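Local coordinates for uncharacterized protein (Bombyx mori, PDB 5AZ0) that probably catalyses the NAD(P)H-dependent reduction of carbonyl compounds to alcohols, as a silkworm member of the aldo-keto reductase family, at residues Lys170-Ser175 / Cys189-Ala194; Phe100-Val105 / Val131-Met136; Lys150-Glu155 / Met182-Thr187; Val195-Val200 / Val221-Phe226. All coordinates share one frame; numbering follows the deposited sequence.

Interaction 1: Lys170-Ser175 / Cys189-Ala194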
# COMPACT_ATOMS: atom_id res chain seq x y z
N LYS A 170 3.23 12.66 -10.18
CA LYS A 170 4.53 12.35 -10.85
C LYS A 170 4.58 10.87 -11.27
O LYS A 170 5.46 10.48 -11.95
CB LYS A 170 5.70 12.57 -9.92
CG LYS A 170 5.86 13.99 -9.40
CD LYS A 170 6.25 14.93 -10.53
CE LYS A 170 7.35 15.94 -10.09
NZ LYS A 170 8.09 16.55 -11.25
N ALA A 171 3.60 10.06 -10.86
CA ALA A 171 3.58 8.66 -11.24
C ALA A 171 2.19 8.06 -11.10
O ALA A 171 1.41 8.48 -10.22
CB ALA A 171 4.59 7.82 -10.42
N ILE A 172 1.93 7.04 -11.94
CA ILE A 172 0.66 6.30 -11.89
C ILE A 172 0.94 4.83 -11.68
O ILE A 172 1.95 4.29 -12.21
CB ILE A 172 -0.22 6.59 -13.15
CG1 ILE A 172 0.55 6.25 -14.46
CG2 ILE A 172 -0.65 8.04 -13.19
CD1 ILE A 172 -0.22 6.44 -15.71
N GLY A 173 0.05 4.18 -10.93
CA GLY A 173 0.16 2.80 -10.60
C GLY A 173 -1.20 2.20 -10.30
O GLY A 173 -2.24 2.91 -10.37
N VAL A 174 -1.19 0.93 -9.88
CA VAL A 174 -2.39 0.18 -9.57
C VAL A 174 -2.26 -0.50 -8.26
O VAL A 174 -1.20 -0.59 -7.65
CB VAL A 174 -2.76 -0.86 -10.71
CG1 VAL A 174 -3.01 -0.16 -12.04
CG2 VAL A 174 -1.66 -1.94 -10.90
N SER A 175 -3.37 -1.02 -7.81
CA SER A 175 -3.40 -1.76 -6.60
C SER A 175 -4.39 -2.94 -6.76
O SER A 175 -5.42 -2.83 -7.36
CB SER A 175 -3.83 -0.85 -5.47
OG SER A 175 -3.76 -1.50 -4.22
N CYS A 189 -1.52 -0.36 -22.35
CA CYS A 189 -1.34 1.03 -21.88
C CYS A 189 -0.44 1.83 -22.75
O CYS A 189 0.24 1.27 -23.52
CB CYS A 189 -0.75 0.99 -20.47
SG CYS A 189 0.88 0.21 -20.40
N ASN A 190 -0.45 3.15 -22.64
CA ASN A 190 0.58 3.97 -23.23
C ASN A 190 1.70 4.21 -22.21
O ASN A 190 2.85 4.27 -22.58
CB ASN A 190 0.03 5.30 -23.74
CG ASN A 190 -0.94 5.12 -24.93
OD1 ASN A 190 -0.88 4.17 -25.68
ND2 ASN A 190 -1.84 6.01 -25.05
N VAL A 191 1.36 4.39 -20.96
CA VAL A 191 2.39 4.61 -19.90
C VAL A 191 2.17 3.44 -18.97
O VAL A 191 1.05 3.23 -18.50
CB VAL A 191 2.18 5.94 -19.17
CG1 VAL A 191 3.20 6.11 -18.07
CG2 VAL A 191 2.25 7.12 -20.12
N PRO A 192 3.23 2.66 -18.65
CA PRO A 192 2.98 1.54 -17.76
C PRO A 192 2.81 1.97 -16.31
O PRO A 192 3.33 2.99 -15.93
CB PRO A 192 4.23 0.70 -17.91
CG PRO A 192 5.28 1.73 -18.11
CD PRO A 192 4.68 2.84 -18.90
N PRO A 193 2.11 1.16 -15.50
CA PRO A 193 2.07 1.43 -14.10
C PRO A 193 3.47 1.35 -13.51
O PRO A 193 4.29 0.48 -13.93
CB PRO A 193 1.25 0.30 -13.55
CG PRO A 193 1.45 -0.85 -14.56
CD PRO A 193 1.48 -0.12 -15.86
N ALA A 194 3.71 2.20 -12.51
CA ALA A 194 4.94 2.24 -11.80
C ALA A 194 4.96 1.20 -10.71
O ALA A 194 6.03 0.70 -10.36
CB ALA A 194 5.14 3.63 -11.21
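Ile172 and Ala194 meet where a beta-alpha-beta crossover of the TIM barrel comes back to its starting strand. Strand 172-175 leads into helix 179-188, and the loop Cys189-Ala194 returns the chain to the barrel wall; its last part, Val191-Ala194, runs 79° from the direction of the strand. The tight part lies at the inner end of the loop. Ala194 N donates a short hydrogen bond of 2.7 Å to Ile172 O, arriving in the carbonyl plane. The same oxygen takes a CA-H contact from Pro193 CA at 3.4 Å, and Ala194 CB also sits against it. One carbonyl thus receives the end of the loop just before Val195 bonds to Val174 and the regular sheet ladder begins. Gly173 has no side chain, and Pro193 CB lies 4.0 Å from Gly173 CA, close to the strand backbone. All of this is buried.

Farther out the packing thins. Val191 and Pro192 are partly exposed and Asn190 is exposed, so the loop meets the strand here through one methyl pair. The outer part is held instead by helix 153-165: Glu161 OE2 accepts from the backbone N of Asn190 and of Val191, while Trp157 NE1 donates to Val191 O and its side chain also packs on Ile172. The Ile172 side chain bridges the two zones. Its CG1 stands between the backbone N and the carbonyl carbon (chi1 57°), and the extended continuation sends the terminal methyl outward to cross Val191 at about a right angle, Ile172 CD1 to Val191 CG1 at 4.2 Å.

Interaction 2: Phe100-Val105 / Val131-Met136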
# COMPACT_ATOMS: atom_id res chain seq x y z
N PHE A 100 7.64 11.50 -0.45
CA PHE A 100 6.96 10.69 -1.42
C PHE A 100 5.58 10.43 -0.90
O PHE A 100 5.44 9.67 0.05
CB PHE A 100 7.69 9.35 -1.61
CG PHE A 100 7.23 8.59 -2.81
CD1 PHE A 100 6.00 7.85 -2.78
CD2 PHE A 100 7.92 8.70 -3.99
CE1 PHE A 100 5.55 7.22 -3.93
CE2 PHE A 100 7.48 8.07 -5.15
CZ PHE A 100 6.32 7.32 -5.13
N ILE A 101 4.55 11.03 -1.52
CA ILE A 101 3.19 10.91 -1.03
C ILE A 101 2.30 10.26 -2.05
O ILE A 101 2.27 10.65 -3.21
CB ILE A 101 2.64 12.31 -0.69
CG1 ILE A 101 3.49 12.93 0.43
CG2 ILE A 101 1.17 12.24 -0.26
CD1 ILE A 101 3.18 14.42 0.58
N THR A 102 1.62 9.24 -1.62
CA THR A 102 0.73 8.42 -2.50
C THR A 102 -0.73 8.60 -2.09
O THR A 102 -1.05 8.62 -0.89
CB THR A 102 1.04 6.92 -2.33
OG1 THR A 102 2.34 6.64 -2.84
CG2 THR A 102 0.06 6.04 -3.14
N THR A 103 -1.62 8.77 -3.06
CA THR A 103 -3.04 8.64 -2.78
C THR A 103 -3.68 7.69 -3.83
O THR A 103 -2.98 7.16 -4.67
CB THR A 103 -3.80 9.99 -2.64
OG1 THR A 103 -5.11 9.70 -2.11
CG2 THR A 103 -3.95 10.67 -3.95
N LYS A 104 -4.99 7.48 -3.74
CA LYS A 104 -5.66 6.39 -4.44
C LYS A 104 -7.12 6.77 -4.76
O LYS A 104 -7.73 7.51 -4.01
CB LYS A 104 -5.58 5.06 -3.69
CG LYS A 104 -4.23 4.72 -3.12
CD LYS A 104 -4.28 3.46 -2.27
CE LYS A 104 -3.00 3.45 -1.44
NZ LYS A 104 -2.96 2.42 -0.42
N VAL A 105 -7.60 6.33 -5.92
CA VAL A 105 -8.92 6.65 -6.48
C VAL A 105 -9.75 5.38 -6.29
O VAL A 105 -9.36 4.23 -6.79
CB VAL A 105 -8.78 6.89 -7.99
CG1 VAL A 105 -10.13 7.03 -8.71
CG2 VAL A 105 -7.95 8.15 -8.21
N VAL A 131 0.73 14.82 -6.21
CA VAL A 131 1.23 13.68 -5.46
C VAL A 131 2.41 13.09 -6.22
O VAL A 131 2.59 13.38 -7.40
CB VAL A 131 0.17 12.56 -5.22
CG1 VAL A 131 -0.80 12.95 -4.06
CG2 VAL A 131 -0.59 12.17 -6.48
N ASN A 132 3.17 12.27 -5.52
CA ASN A 132 4.26 11.51 -6.15
C ASN A 132 3.73 10.27 -6.86
O ASN A 132 4.34 9.84 -7.84
CB ASN A 132 5.31 11.09 -5.16
CG ASN A 132 5.94 12.30 -4.48
OD1 ASN A 132 5.33 12.89 -3.56
ND2 ASN A 132 7.13 12.71 -4.99
N LEU A 133 2.63 9.72 -6.36
CA LEU A 133 2.08 8.52 -6.95
C LEU A 133 0.55 8.51 -6.74
O LEU A 133 0.08 8.80 -5.64
CB LEU A 133 2.76 7.29 -6.31
CG LEU A 133 2.17 5.93 -6.72
CD1 LEU A 133 2.41 5.66 -8.22
CD2 LEU A 133 2.87 4.87 -5.87
N VAL A 134 -0.22 8.16 -7.78
CA VAL A 134 -1.63 7.87 -7.58
C VAL A 134 -1.96 6.48 -8.13
O VAL A 134 -1.52 6.14 -9.23
CB VAL A 134 -2.49 8.99 -8.17
CG1 VAL A 134 -2.39 9.08 -9.68
CG2 VAL A 134 -3.96 8.83 -7.77
N LEU A 135 -2.72 5.72 -7.38
CA LEU A 135 -3.16 4.37 -7.73
C LEU A 135 -4.65 4.22 -7.99
O LEU A 135 -5.50 4.87 -7.37
CB LEU A 135 -2.81 3.40 -6.61
CG LEU A 135 -1.41 3.48 -6.04
CD1 LEU A 135 -1.22 2.53 -4.84
CD2 LEU A 135 -0.37 3.19 -7.11
N MET A 136 -4.95 3.30 -8.89
CA MET A 136 -6.23 2.66 -8.99
C MET A 136 -6.40 1.71 -7.85
O MET A 136 -5.71 0.68 -7.73
CB MET A 136 -6.41 2.04 -10.36
CG MET A 136 -7.89 1.70 -10.68
SD MET A 136 -8.12 0.74 -12.19
CE MET A 136 -7.02 1.50 -13.39
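The Phe100 ring carries the methylene of Asn132 over one face, with Asn132 CB 3.6 Å from the ring centroid and nearly on the normal. The amide plane is tilted 27° from the ring. Leu133 CB approaches the same ring obliquely, 3.7 Å from Phe100 CE1, and the His68 ring also meets it. Past the ring, Asn132 OD1 accepts from Ile101 N at 2.9 Å, the donor standing above the amide plane; Arg96 NH2 is a second donor to this oxygen. Ile101 O takes Asn132 N and, weakly, Leu133 N. From there the parallel ladder proceeds through Thr103 N to Leu133 O, Leu135 N to Thr103 O and Val105 N to Leu135 O. An alanine in place of Phe100 would probably leave Asn132 CB and Leu133 CB without their aromatic cover and the amide freer to shift. Lys104 and Leu135 lie side by side, while Lys104 NZ goes on to Asp70 and Tyr75 and its side chain touches His137, consistent with the Asp-Tyr-Lys-His tetrad of aldo-keto reductases. Thr102, Leu133, Lys104 and Leu135 share the barrel-interior face, where Val195 meets both leucines and Gln197 meets Leu135; Thr103, Val105, Val134 and Met136 face helices 112-126 and 153-165.

Interaction 3: Lys150-Glu155 / Met182-Thr187. With ACT (acetate ion), chain I.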
# COMPACT_ATOMS: atom_id res chain seq x y z
N LYS A 150 -19.24 -2.03 -14.70
CA LYS A 150 -18.62 -2.79 -15.78
C LYS A 150 -17.78 -1.92 -16.62
O LYS A 150 -17.80 -2.02 -17.84
CB LYS A 150 -19.70 -3.53 -16.60
CG LYS A 150 -20.51 -4.52 -15.71
CD LYS A 150 -21.62 -5.27 -16.50
CE LYS A 150 -22.33 -6.27 -15.59
NZ LYS A 150 -23.13 -7.24 -16.39
N ILE A 151 -16.99 -1.04 -16.00
CA ILE A 151 -16.03 -0.24 -16.82
C ILE A 151 -14.72 -1.01 -16.85
O ILE A 151 -14.26 -1.48 -15.82
CB ILE A 151 -15.81 1.15 -16.15
CG1 ILE A 151 -17.19 1.85 -16.11
CG2 ILE A 151 -14.79 1.97 -16.92
CD1 ILE A 151 -17.17 3.13 -15.33
N ASP A 152 -14.17 -1.17 -18.03
CA ASP A 152 -12.87 -1.77 -18.17
C ASP A 152 -11.79 -0.87 -17.44
O ASP A 152 -11.81 0.32 -17.56
CB ASP A 152 -12.57 -1.88 -19.64
CG ASP A 152 -11.34 -2.72 -19.93
OD1 ASP A 152 -10.63 -3.16 -18.98
OD2 ASP A 152 -11.13 -2.92 -21.13
N TYR A 153 -10.87 -1.49 -16.72
CA TYR A 153 -9.77 -0.79 -16.05
C TYR A 153 -8.86 -0.12 -17.07
O TYR A 153 -8.21 0.88 -16.72
CB TYR A 153 -9.03 -1.71 -15.03
CG TYR A 153 -8.51 -3.00 -15.66
CD1 TYR A 153 -7.44 -2.99 -16.52
CD2 TYR A 153 -9.16 -4.22 -15.45
CE1 TYR A 153 -6.98 -4.12 -17.12
CE2 TYR A 153 -8.72 -5.39 -16.06
CZ TYR A 153 -7.63 -5.34 -16.89
OH TYR A 153 -7.16 -6.48 -17.52
N LEU A 154 -8.88 -0.58 -18.34
CA LEU A 154 -8.22 0.15 -19.37
C LEU A 154 -8.79 1.51 -19.64
O LEU A 154 -8.01 2.42 -20.04
CB LEU A 154 -8.11 -0.61 -20.74
CG LEU A 154 -7.44 -2.02 -20.71
CD1 LEU A 154 -7.43 -2.59 -22.15
CD2 LEU A 154 -5.99 -1.92 -20.21
N GLU A 155 -10.13 1.68 -19.51
CA GLU A 155 -10.74 3.03 -19.67
C GLU A 155 -10.27 3.83 -18.49
O GLU A 155 -9.85 4.93 -18.66
CB GLU A 155 -12.30 3.16 -19.73
CG GLU A 155 -12.73 4.66 -19.93
CD GLU A 155 -14.21 5.05 -19.71
OE1 GLU A 155 -15.04 4.17 -20.00
OE2 GLU A 155 -14.51 6.25 -19.31
N MET A 182 -2.51 -7.45 -14.76
CA MET A 182 -1.22 -6.77 -15.03
C MET A 182 -0.76 -6.95 -16.42
O MET A 182 -0.34 -5.98 -17.14
CB MET A 182 -0.17 -7.25 -14.04
CG MET A 182 -0.40 -6.77 -12.59
SD MET A 182 -0.28 -4.93 -12.47
CE MET A 182 1.19 -4.55 -13.38
N LYS A 183 -0.87 -8.20 -16.88
CA LYS A 183 -0.47 -8.49 -18.29
C LYS A 183 -1.31 -7.71 -19.35
O LYS A 183 -0.79 -7.11 -20.33
CB LYS A 183 -0.49 -10.01 -18.50
CG LYS A 183 -0.35 -10.45 -19.93
CD LYS A 183 0.01 -11.94 -20.09
CE LYS A 183 0.46 -12.21 -21.55
NZ LYS A 183 0.83 -13.64 -21.84
N ARG A 184 -2.62 -7.75 -19.19
CA ARG A 184 -3.51 -7.04 -20.10
C ARG A 184 -3.26 -5.51 -20.00
O ARG A 184 -3.21 -4.78 -21.00
CB ARG A 184 -4.97 -7.34 -19.75
CG ARG A 184 -5.95 -6.80 -20.80
CD ARG A 184 -7.27 -7.59 -20.80
NE ARG A 184 -8.27 -6.86 -21.59
CZ ARG A 184 -9.03 -5.82 -21.18
NH1 ARG A 184 -8.94 -5.30 -19.96
NH2 ARG A 184 -9.90 -5.28 -22.02
N LEU A 185 -3.07 -5.03 -18.78
CA LEU A 185 -2.74 -3.55 -18.65
C LEU A 185 -1.44 -3.21 -19.37
O LEU A 185 -1.36 -2.27 -20.18
CB LEU A 185 -2.73 -3.17 -17.14
CG LEU A 185 -2.31 -1.72 -16.91
CD1 LEU A 185 -3.22 -0.78 -17.66
CD2 LEU A 185 -2.33 -1.44 -15.42
N LEU A 186 -0.41 -3.99 -19.11
CA LEU A 186 0.91 -3.73 -19.72
C LEU A 186 0.92 -3.88 -21.25
O LEU A 186 1.67 -3.18 -21.95
CB LEU A 186 1.97 -4.62 -19.09
CG LEU A 186 2.41 -4.26 -17.66
CD1 LEU A 186 3.22 -5.38 -17.08
CD2 LEU A 186 3.27 -3.02 -17.71
N THR A 187 0.04 -4.74 -21.76
CA THR A 187 -0.06 -4.95 -23.21
C THR A 187 -0.77 -3.82 -23.88
O THR A 187 -0.46 -3.50 -25.02
CB THR A 187 -0.85 -6.24 -23.54
OG1 THR A 187 -0.18 -7.31 -22.94
CG2 THR A 187 -0.96 -6.51 -25.06
C ACT I . -8.27 -9.66 -17.10
O ACT I . -8.53 -10.43 -16.15
OXT ACT I . -8.68 -8.46 -17.17
CH3 ACT I . -7.46 -10.28 -18.18
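Asp152 and Arg184 reach each other tip to tip because each turns CG anti to its own backbone N (chi1 -170° and -171°), and the arginine then stays extended from CG to NE. The result is an end-on, two-pronged salt bridge between the start of helix 153-165 and helix 179-188 on the outer wall of the barrel. Arg184 NH1 donates to Asp152 OD1 at 2.9 Å and Arg184 NH2 to Asp152 OD2 at 2.8 Å, each oxygen met on its syn side, with carboxylate and guanidinium planes 21° apart.

Asp152 is also the N-cap of its helix: OD1 takes Leu154 N at 3.2 Å from above the carboxylate plane, so a single oxygen serves both the helix end and the arginine. Leu154 CD1 lies over one face of the guanidinium, and Leu154 CD2 slides past Leu185 CD1 at 3.9 Å, adding an apolar side to the contact. The Tyr153 ring stands nearly perpendicular to the guanidinium, and its OH receives a weak bond from Arg184 NH1 at 3.2 Å. Tyr153 OH in turn donates to acetate OXT at 2.5 Å; this ion probably came from the crystallisation liquor. An alanine in place of Asp152 would probably leave Arg184 without its anionic mate and free to swing, with Leu154 N losing its cap.

Arg184 is largely solvent-exposed, yet it is gripped at its far end. The positive guanidinium and the helix N terminus both face the Asp152 carboxylate, and together they would be expected to favour its ionised form.

Interaction 4: Val195-Val200 / Val221-Phe226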
# COMPACT_ATOMS: atom_id res chain seq x y z
N VAL A 195 3.82 0.98 -10.06
CA VAL A 195 3.76 0.03 -9.03
C VAL A 195 2.48 -0.80 -9.15
O VAL A 195 1.53 -0.37 -9.77
CB VAL A 195 3.80 0.66 -7.57
CG1 VAL A 195 4.91 1.69 -7.38
CG2 VAL A 195 2.50 1.21 -7.17
N ASN A 196 2.47 -1.92 -8.46
CA ASN A 196 1.27 -2.70 -8.14
C ASN A 196 1.35 -2.88 -6.70
O ASN A 196 2.31 -3.51 -6.18
CB ASN A 196 1.25 -4.06 -8.85
CG ASN A 196 -0.07 -4.83 -8.67
OD1 ASN A 196 -1.09 -4.27 -8.28
ND2 ASN A 196 -0.05 -6.13 -8.97
N GLN A 197 0.39 -2.30 -6.01
CA GLN A 197 0.30 -2.41 -4.53
C GLN A 197 -0.68 -3.49 -4.17
O GLN A 197 -1.86 -3.38 -4.49
CB GLN A 197 -0.08 -1.07 -3.84
CG GLN A 197 -0.14 -1.20 -2.35
CD GLN A 197 -0.42 0.12 -1.58
OE1 GLN A 197 -1.24 0.13 -0.71
NE2 GLN A 197 0.34 1.16 -1.83
N ILE A 198 -0.18 -4.48 -3.41
CA ILE A 198 -0.92 -5.70 -3.12
C ILE A 198 -0.59 -6.21 -1.75
O ILE A 198 0.41 -5.82 -1.15
CB ILE A 198 -0.56 -6.85 -4.10
CG1 ILE A 198 0.97 -7.00 -4.21
CG2 ILE A 198 -1.17 -6.60 -5.43
CD1 ILE A 198 1.46 -8.13 -5.05
N GLU A 199 -1.38 -7.15 -1.25
CA GLU A 199 -0.96 -7.87 -0.03
C GLU A 199 0.20 -8.80 -0.28
O GLU A 199 0.14 -9.64 -1.17
CB GLU A 199 -2.11 -8.67 0.55
CG GLU A 199 -1.74 -9.41 1.85
CD GLU A 199 -2.91 -10.31 2.39
OE1 GLU A 199 -4.10 -10.15 1.97
OE2 GLU A 199 -2.62 -11.22 3.18
N VAL A 200 1.27 -8.61 0.49
CA VAL A 200 2.38 -9.56 0.56
C VAL A 200 2.79 -9.66 2.01
O VAL A 200 2.92 -8.66 2.72
CB VAL A 200 3.61 -9.16 -0.23
CG1 VAL A 200 4.47 -10.41 -0.56
CG2 VAL A 200 3.21 -8.49 -1.54
N VAL A 221 4.52 -3.20 -4.02
CA VAL A 221 4.39 -2.50 -2.75
C VAL A 221 3.46 -3.31 -1.95
O VAL A 221 2.35 -3.53 -2.38
CB VAL A 221 3.87 -1.04 -2.92
CG1 VAL A 221 3.50 -0.40 -1.54
CG2 VAL A 221 4.91 -0.20 -3.68
N ALA A 222 3.92 -3.74 -0.77
CA ALA A 222 3.12 -4.63 0.07
C ALA A 222 2.34 -3.89 1.15
O ALA A 222 2.96 -3.24 1.98
CB ALA A 222 4.04 -5.63 0.76
N TYR A 223 1.02 -4.01 1.13
CA TYR A 223 0.23 -3.76 2.33
C TYR A 223 -0.03 -5.04 3.12
O TYR A 223 0.20 -6.13 2.63
CB TYR A 223 -1.04 -3.01 2.01
CG TYR A 223 -2.16 -3.72 1.30
CD1 TYR A 223 -3.07 -4.50 2.00
CD2 TYR A 223 -2.34 -3.58 -0.07
CE1 TYR A 223 -4.09 -5.14 1.34
CE2 TYR A 223 -3.37 -4.19 -0.70
CZ TYR A 223 -4.24 -4.97 -0.02
OH TYR A 223 -5.32 -5.55 -0.70
N SER A 224 -0.48 -4.88 4.38
CA SER A 224 -0.56 -5.96 5.38
C SER A 224 0.64 -6.85 5.36
O SER A 224 0.49 -8.04 5.23
CB SER A 224 -1.78 -6.86 5.18
OG SER A 224 -2.97 -6.12 5.26
N PRO A 225 1.83 -6.29 5.48
CA PRO A 225 3.08 -7.02 5.40
C PRO A 225 3.28 -8.04 6.54
O PRO A 225 4.10 -8.94 6.40
CB PRO A 225 4.14 -5.91 5.41
CG PRO A 225 3.47 -4.79 6.19
CD PRO A 225 2.04 -4.86 5.78
N PHE A 226 2.54 -7.91 7.63
CA PHE A 226 2.61 -8.85 8.77
C PHE A 226 1.51 -9.90 8.72
O PHE A 226 1.46 -10.78 9.59
CB PHE A 226 2.48 -8.08 10.09
CG PHE A 226 3.56 -7.05 10.32
CD1 PHE A 226 4.89 -7.41 10.35
CD2 PHE A 226 3.24 -5.71 10.50
CE1 PHE A 226 5.89 -6.44 10.50
CE2 PHE A 226 4.22 -4.74 10.68
CZ PHE A 226 5.54 -5.11 10.72
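Strands 195-199 and 219-223, joined by helix 207-215 as a beta-alpha-beta unit of the TIM barrel, meet here in parallel, with Gln197 level with Val221 and Glu199 with Tyr223. Val221 N bonds to Asn196 O at 3.1 Å, Ile198 N to Val221 O at 2.9 Å, and Tyr223 N to Ile198 O at 3.0 Å. The last rung, Val200 N to Tyr223 O, is weak, and beyond it Pro225 CA points its hydrogen straight at Val200 O.

Tyr223 has its CG between the backbone N and the carbonyl carbon (chi1 72°), which swings the ring across the neighbouring strand: Glu199 N lies over one face, 3.6 Å above the plane and offset toward the rim, while Gln197 CG sits at the edge, in plane. The hydroxyl bonds to Asn176 OD1. Gln197 runs extended, its NE2 3.5 Å from Val221 CG1. On the other face of the sheet Val200 CB packs 3.7 Å from Ala222 CB.

The amide of Gln197 is buried but satisfied at both ends, OE1 by Lys104 NZ and NE2 by Asp70 OD1. The Glu199 carboxylate, also buried, accepts from Asn201 ND2 and from the backbone N of Thr312 and Val313. Held by its hydroxyl bond to Asn176, the Tyr223 ring is consistent with the aromatic platform on which aldo-keto reductases stack the nicotinamide ring of their cofactor.

In the fold
Following the chain, interaction 2 closes first, pairing strand 100-105 with strand 133-136 after helix 112-126. Interaction 3 then opens at the start of helix 153-165, and interaction 1 opens on strand 172-175 before interaction 3 closes on helix 179-188; interaction 1 closes just after, so these two cross. Interaction 4 follows in series, and no contact nests inside another. Strand 172-175 is the common neighbour of strands 133-136 and 195-199, so interactions 2, 1 and 4 occupy successive parts of one barrel wall, while interaction 3 clamps two outer helices. Val174 packs on Met182 and Leu185, and Ser175 OG bonds to Gln197 O, joining interactions 1 and 4.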